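PDB 3O66: glycine betaine/carnitine/choline ABC transporter from Staphylococcus aureus subsp. aureus Mu50, which probably binds glycine betaine, carnitine or choline as the substrate-binding component of an ABC uptake system. Local coordinates for residues Ile23-Asp35 with Ala268-Asp282. Numbering follows the deposited sequence. Where two conformers were deposited one is given.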
# COMPACT_ATOMS: atom_id res chain seq x y z
N ILE A 23 -7.80 1.48 8.22
CA ILE A 23 -8.12 2.89 7.92
C ILE A 23 -8.97 3.03 6.64
O ILE A 23 -10.09 3.60 6.69
CB ILE A 23 -6.84 3.78 7.88
CG1 ILE A 23 -6.19 3.86 9.27
CG2 ILE A 23 -7.16 5.28 7.32
CD1 ILE A 23 -4.71 4.33 9.24
N ILE A 24 -8.47 2.51 5.53
CA ILE A 24 -9.19 2.63 4.25
C ILE A 24 -10.49 1.81 4.22
O ILE A 24 -11.48 2.25 3.63
CB ILE A 24 -8.29 2.22 3.10
CG1 ILE A 24 -6.99 3.02 3.13
CG2 ILE A 24 -9.02 2.40 1.76
CD1 ILE A 24 -5.92 2.43 2.25
N SER A 25 -10.52 0.65 4.86
CA SER A 25 -11.79 -0.11 4.99
C SER A 25 -12.86 0.64 5.78
O SER A 25 -14.04 0.66 5.41
CB SER A 25 -11.56 -1.50 5.56
OG SER A 25 -10.65 -2.19 4.73
N HIS A 26 -12.44 1.29 6.87
CA HIS A 26 -13.39 2.07 7.64
C HIS A 26 -13.80 3.31 6.90
O HIS A 26 -14.92 3.78 7.08
CB HIS A 26 -12.83 2.46 9.02
CG HIS A 26 -12.97 1.38 10.03
ND1 HIS A 26 -14.19 0.99 10.53
CD2 HIS A 26 -12.05 0.57 10.60
CE1 HIS A 26 -14.02 -0.00 11.39
NE2 HIS A 26 -12.72 -0.27 11.45
N MSE A 27 -12.90 3.82 6.06
CA MSE A 27 -13.18 5.03 5.30
C MSE A 27 -14.27 4.72 4.27
O MSE A 27 -15.24 5.48 4.15
CB MSE A 27 -11.90 5.56 4.66
CG MSE A 27 -11.98 6.93 4.07
SE MSE A 27 -10.26 7.32 3.20
CE MSE A 27 -9.05 7.48 4.74
N LEU A 28 -14.16 3.56 3.60
CA LEU A 28 -15.21 3.12 2.66
C LEU A 28 -16.51 2.89 3.40
O LEU A 28 -17.58 3.28 2.91
CB LEU A 28 -14.81 1.84 1.91
CG LEU A 28 -13.72 2.02 0.85
CD1 LEU A 28 -13.26 0.64 0.36
CD2 LEU A 28 -14.21 2.86 -0.33
N ARG A 29 -16.44 2.30 4.59
CA ARG A 29 -17.66 1.99 5.35
C ARG A 29 -18.40 3.29 5.68
O ARG A 29 -19.64 3.40 5.49
CB ARG A 29 -17.34 1.20 6.64
CG ARG A 29 -18.54 1.06 7.58
CD ARG A 29 -18.13 0.37 8.89
NE ARG A 29 -17.22 1.19 9.71
CZ ARG A 29 -17.61 2.12 10.58
NH1 ARG A 29 -18.91 2.37 10.76
NH2 ARG A 29 -16.71 2.79 11.28
N LEU A 30 -17.65 4.26 6.19
CA LEU A 30 -18.23 5.54 6.59
C LEU A 30 -18.71 6.35 5.40
O LEU A 30 -19.73 7.04 5.48
CB LEU A 30 -17.27 6.34 7.49
CG LEU A 30 -16.98 5.76 8.88
CD1 LEU A 30 -15.67 6.35 9.43
CD2 LEU A 30 -18.15 5.97 9.90
N LEU A 31 -17.99 6.26 4.29
CA LEU A 31 -18.34 7.03 3.12
C LEU A 31 -19.61 6.46 2.50
O LEU A 31 -20.48 7.22 2.08
CB LEU A 31 -17.19 7.03 2.11
CG LEU A 31 -17.33 7.90 0.89
CD1 LEU A 31 -17.61 9.36 1.23
CD2 LEU A 31 -16.06 7.75 0.03
N ILE A 32 -19.74 5.13 2.47
CA ILE A 32 -20.97 4.49 1.99
C ILE A 32 -22.15 4.84 2.89
O ILE A 32 -23.23 5.21 2.39
CB ILE A 32 -20.80 2.97 1.84
CG1 ILE A 32 -19.81 2.69 0.68
CG2 ILE A 32 -22.15 2.27 1.64
CD1 ILE A 32 -19.20 1.30 0.74
N GLU A 33 -21.96 4.76 4.20
CA GLU A 33 -23.02 5.22 5.11
C GLU A 33 -23.43 6.65 4.78
O GLU A 33 -24.64 6.98 4.76
CB GLU A 33 -22.62 5.11 6.58
CG GLU A 33 -22.52 3.67 7.06
CD GLU A 33 -22.10 3.55 8.52
OE1 GLU A 33 -22.52 4.40 9.34
OE2 GLU A 33 -21.37 2.57 8.85
N HIS A 34 -22.43 7.50 4.57
CA HIS A 34 -22.68 8.93 4.31
C HIS A 34 -23.46 9.12 3.00
O HIS A 34 -24.52 9.76 3.00
CB HIS A 34 -21.37 9.74 4.30
CG HIS A 34 -21.55 11.18 3.91
ND1 HIS A 34 -22.00 12.15 4.79
CD2 HIS A 34 -21.36 11.81 2.73
CE1 HIS A 34 -22.06 13.32 4.17
NE2 HIS A 34 -21.68 13.14 2.92
N ASP A 35 -22.94 8.58 1.90
CA ASP A 35 -23.58 8.78 0.60
C ASP A 35 -24.98 8.18 0.49
O ASP A 35 -25.81 8.71 -0.26
CB ASP A 35 -22.71 8.23 -0.53
CG ASP A 35 -21.55 9.12 -0.86
OD1 ASP A 35 -21.35 10.17 -0.22
OD2 ASP A 35 -20.82 8.77 -1.80
N ALA A 268 -10.86 3.51 12.68
CA ALA A 268 -12.17 4.10 12.38
C ALA A 268 -12.22 5.61 12.69
O ALA A 268 -12.87 6.38 11.96
CB ALA A 268 -13.28 3.36 13.08
N VAL A 269 -11.53 6.03 13.75
CA VAL A 269 -11.45 7.44 14.09
C VAL A 269 -10.58 8.18 13.09
O VAL A 269 -10.92 9.29 12.66
CB VAL A 269 -10.93 7.64 15.55
CG1 VAL A 269 -10.69 9.12 15.86
CG2 VAL A 269 -11.92 7.07 16.53
N VAL A 270 -9.44 7.59 12.71
CA VAL A 270 -8.57 8.22 11.71
C VAL A 270 -9.34 8.40 10.38
O VAL A 270 -9.26 9.47 9.73
CB VAL A 270 -7.30 7.36 11.48
CG1 VAL A 270 -6.42 7.93 10.31
CG2 VAL A 270 -6.49 7.19 12.81
N ALA A 271 -10.06 7.34 9.98
CA ALA A 271 -10.84 7.38 8.73
C ALA A 271 -11.88 8.52 8.77
O ALA A 271 -12.00 9.28 7.82
CB ALA A 271 -11.54 6.00 8.44
N GLU A 272 -12.60 8.64 9.88
CA GLU A 272 -13.66 9.64 9.98
C GLU A 272 -13.11 11.06 10.02
O GLU A 272 -13.68 11.94 9.39
CB GLU A 272 -14.57 9.39 11.17
CG GLU A 272 -15.88 10.18 11.11
CD GLU A 272 -16.91 9.72 12.15
OE1 GLU A 272 -16.49 9.33 13.27
OE2 GLU A 272 -18.13 9.75 11.85
N GLU A 273 -12.01 11.28 10.74
CA GLU A 273 -11.40 12.60 10.78
C GLU A 273 -10.94 13.07 9.39
O GLU A 273 -11.17 14.24 9.01
CB GLU A 273 -10.27 12.66 11.82
CG GLU A 273 -10.79 12.49 13.24
CD GLU A 273 -9.73 12.62 14.34
OE1 GLU A 273 -8.50 12.64 14.05
OE2 GLU A 273 -10.16 12.69 15.51
N PHE A 274 -10.36 12.14 8.63
CA PHE A 274 -9.94 12.40 7.25
C PHE A 274 -11.17 12.75 6.39
O PHE A 274 -11.16 13.75 5.65
CB PHE A 274 -9.20 11.18 6.68
CG PHE A 274 -8.67 11.39 5.29
CD1 PHE A 274 -7.53 12.15 5.08
CD2 PHE A 274 -9.31 10.80 4.21
CE1 PHE A 274 -7.00 12.35 3.79
CE2 PHE A 274 -8.81 10.98 2.88
CZ PHE A 274 -7.64 11.76 2.68
N LEU A 275 -12.22 11.96 6.50
CA LEU A 275 -13.42 12.21 5.73
C LEU A 275 -14.01 13.57 6.06
O LEU A 275 -14.41 14.31 5.15
CB LEU A 275 -14.50 11.13 5.94
CG LEU A 275 -14.16 9.82 5.27
CD1 LEU A 275 -15.11 8.69 5.72
CD2 LEU A 275 -14.10 10.00 3.70
N LYS A 276 -14.06 13.91 7.36
CA LYS A 276 -14.62 15.21 7.75
C LYS A 276 -13.77 16.36 7.23
O LYS A 276 -14.29 17.36 6.77
CB LYS A 276 -14.77 15.30 9.28
CG LYS A 276 -15.91 14.42 9.81
CD LYS A 276 -16.26 14.82 11.25
CE LYS A 276 -17.42 13.98 11.85
NZ LYS A 276 -18.44 13.51 10.85
N LYS A 277 -12.45 16.19 7.27
CA LYS A 277 -11.50 17.20 6.79
C LYS A 277 -11.76 17.51 5.30
O LYS A 277 -11.55 18.63 4.85
CB LYS A 277 -10.06 16.69 6.97
CG LYS A 277 -8.98 17.72 6.70
CD LYS A 277 -7.58 17.11 6.75
CE LYS A 277 -6.59 17.98 6.00
NZ LYS A 277 -5.24 17.31 5.80
N HIS A 278 -12.19 16.50 4.55
CA HIS A 278 -12.45 16.68 3.13
C HIS A 278 -13.95 16.73 2.78
O HIS A 278 -14.29 16.56 1.62
CB HIS A 278 -11.71 15.62 2.31
CG HIS A 278 -10.22 15.77 2.36
ND1 HIS A 278 -9.53 16.60 1.52
CD2 HIS A 278 -9.29 15.18 3.16
CE1 HIS A 278 -8.24 16.54 1.79
NE2 HIS A 278 -8.07 15.69 2.78
N HIS A 279 -14.83 16.96 3.77
CA HIS A 279 -16.28 17.13 3.51
C HIS A 279 -16.83 15.92 2.72
O HIS A 279 -17.69 16.08 1.86
CB HIS A 279 -16.53 18.49 2.77
CG HIS A 279 -17.95 18.98 2.81
ND1 HIS A 279 -18.69 19.24 1.67
CD2 HIS A 279 -18.76 19.26 3.86
CE1 HIS A 279 -19.90 19.66 2.03
NE2 HIS A 279 -19.97 19.67 3.35
N TYR A 280 -16.30 14.73 3.03
CA TYR A 280 -16.66 13.46 2.40
C TYR A 280 -16.52 13.51 0.88
O TYR A 280 -17.24 12.80 0.17
CB TYR A 280 -18.08 13.04 2.78
CG TYR A 280 -18.23 12.76 4.23
CD1 TYR A 280 -18.20 11.45 4.71
CD2 TYR A 280 -18.34 13.81 5.15
CE1 TYR A 280 -18.32 11.18 6.08
CE2 TYR A 280 -18.46 13.56 6.52
CZ TYR A 280 -18.44 12.24 6.98
OH TYR A 280 -18.57 12.00 8.33
N PHE A 281 -15.63 14.37 0.40
CA PHE A 281 -15.39 14.53 -1.04
C PHE A 281 -16.66 14.85 -1.85
O PHE A 281 -16.81 14.44 -3.01
CB PHE A 281 -14.62 13.30 -1.57
CG PHE A 281 -13.30 13.07 -0.84
CD1 PHE A 281 -12.19 13.88 -1.11
CD2 PHE A 281 -13.19 12.09 0.14
CE1 PHE A 281 -10.98 13.69 -0.44
CE2 PHE A 281 -11.96 11.88 0.82
CZ PHE A 281 -10.85 12.68 0.53
N ASP A 282 -17.56 15.59 -1.22
CA ASP A 282 -18.83 16.00 -1.84
C ASP A 282 -18.70 17.17 -2.85
O ASP A 282 -17.68 17.85 -2.96
CB ASP A 282 -19.82 16.39 -0.75
CG ASP A 282 -20.44 15.18 -0.06
OD1 ASP A 282 -20.45 14.09 -0.65
OD2 ASP A 282 -20.94 15.32 1.08
OXT ASP A 282 -19.65 17.45 -3.58
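A271 is the knob where helix 23-35 meets helix 268-277: its CB sits among I23, H26, M27 and L30, 3.3 Å from I23 O. The axes of the two short helical segments approach to 7.9 Å, crossing at -55°, consistent with an alanine at the crossing. L30 makes the reverse knob, among A268, A271, E272 and L275. The L30 and E272 side chains cross at about a right angle, L30 CD1 resting against E272 CB.

Apolar packing continues on the buried side. M27 CG runs anti to the backbone N and meets L275 CD2 at 3.7 Å. The chain then bends at chi3, which brings the methyl CE to 3.4 Å from F274 CD2. The selenium approaches the same ring obliquely, a Met-aromatic contact in selenomethionine form.

Two histidines use their ring faces. A268 CB lies over the centre of the H26 ring, a CH-pi contact. That ring is held at its edge by R29, whose NE and NH2 both donate to H26 ND1. H34 stacks face to face on Y280, with centroids 3.9 Å apart and planes at 13°. L275 CB covers the other face of Y280, near its rim.

The hydrogen bond between the two segments lies at the C-terminus. H34 NE2 donates to D282 OD2 at 2.9 Å, nearly straight (161°). D282 OD2 accepts with its syn lone pair and lies near the H34 ring plane. D35 OD1 and D282 OD1 are 4.0 Å apart, but K243 forms a salt bridge with each, which probably offsets their repulsion. D35 OD2 is hydrogen-bonded to T240 OG1. A Schellman motif ends helix 268-277, with Y280 N bonded to L275 O and H279 N to K276 O. The chain beyond it carries Y280 and D282 to H34.

The last helix thus packs on the first helix of the periplasmic-binding-protein-like fold. Helix 23-35 lies between it and strand 12-16, with helix 236-242 touching L28, L31 and I32. Helix 250-261 borders I23, V270 and F274.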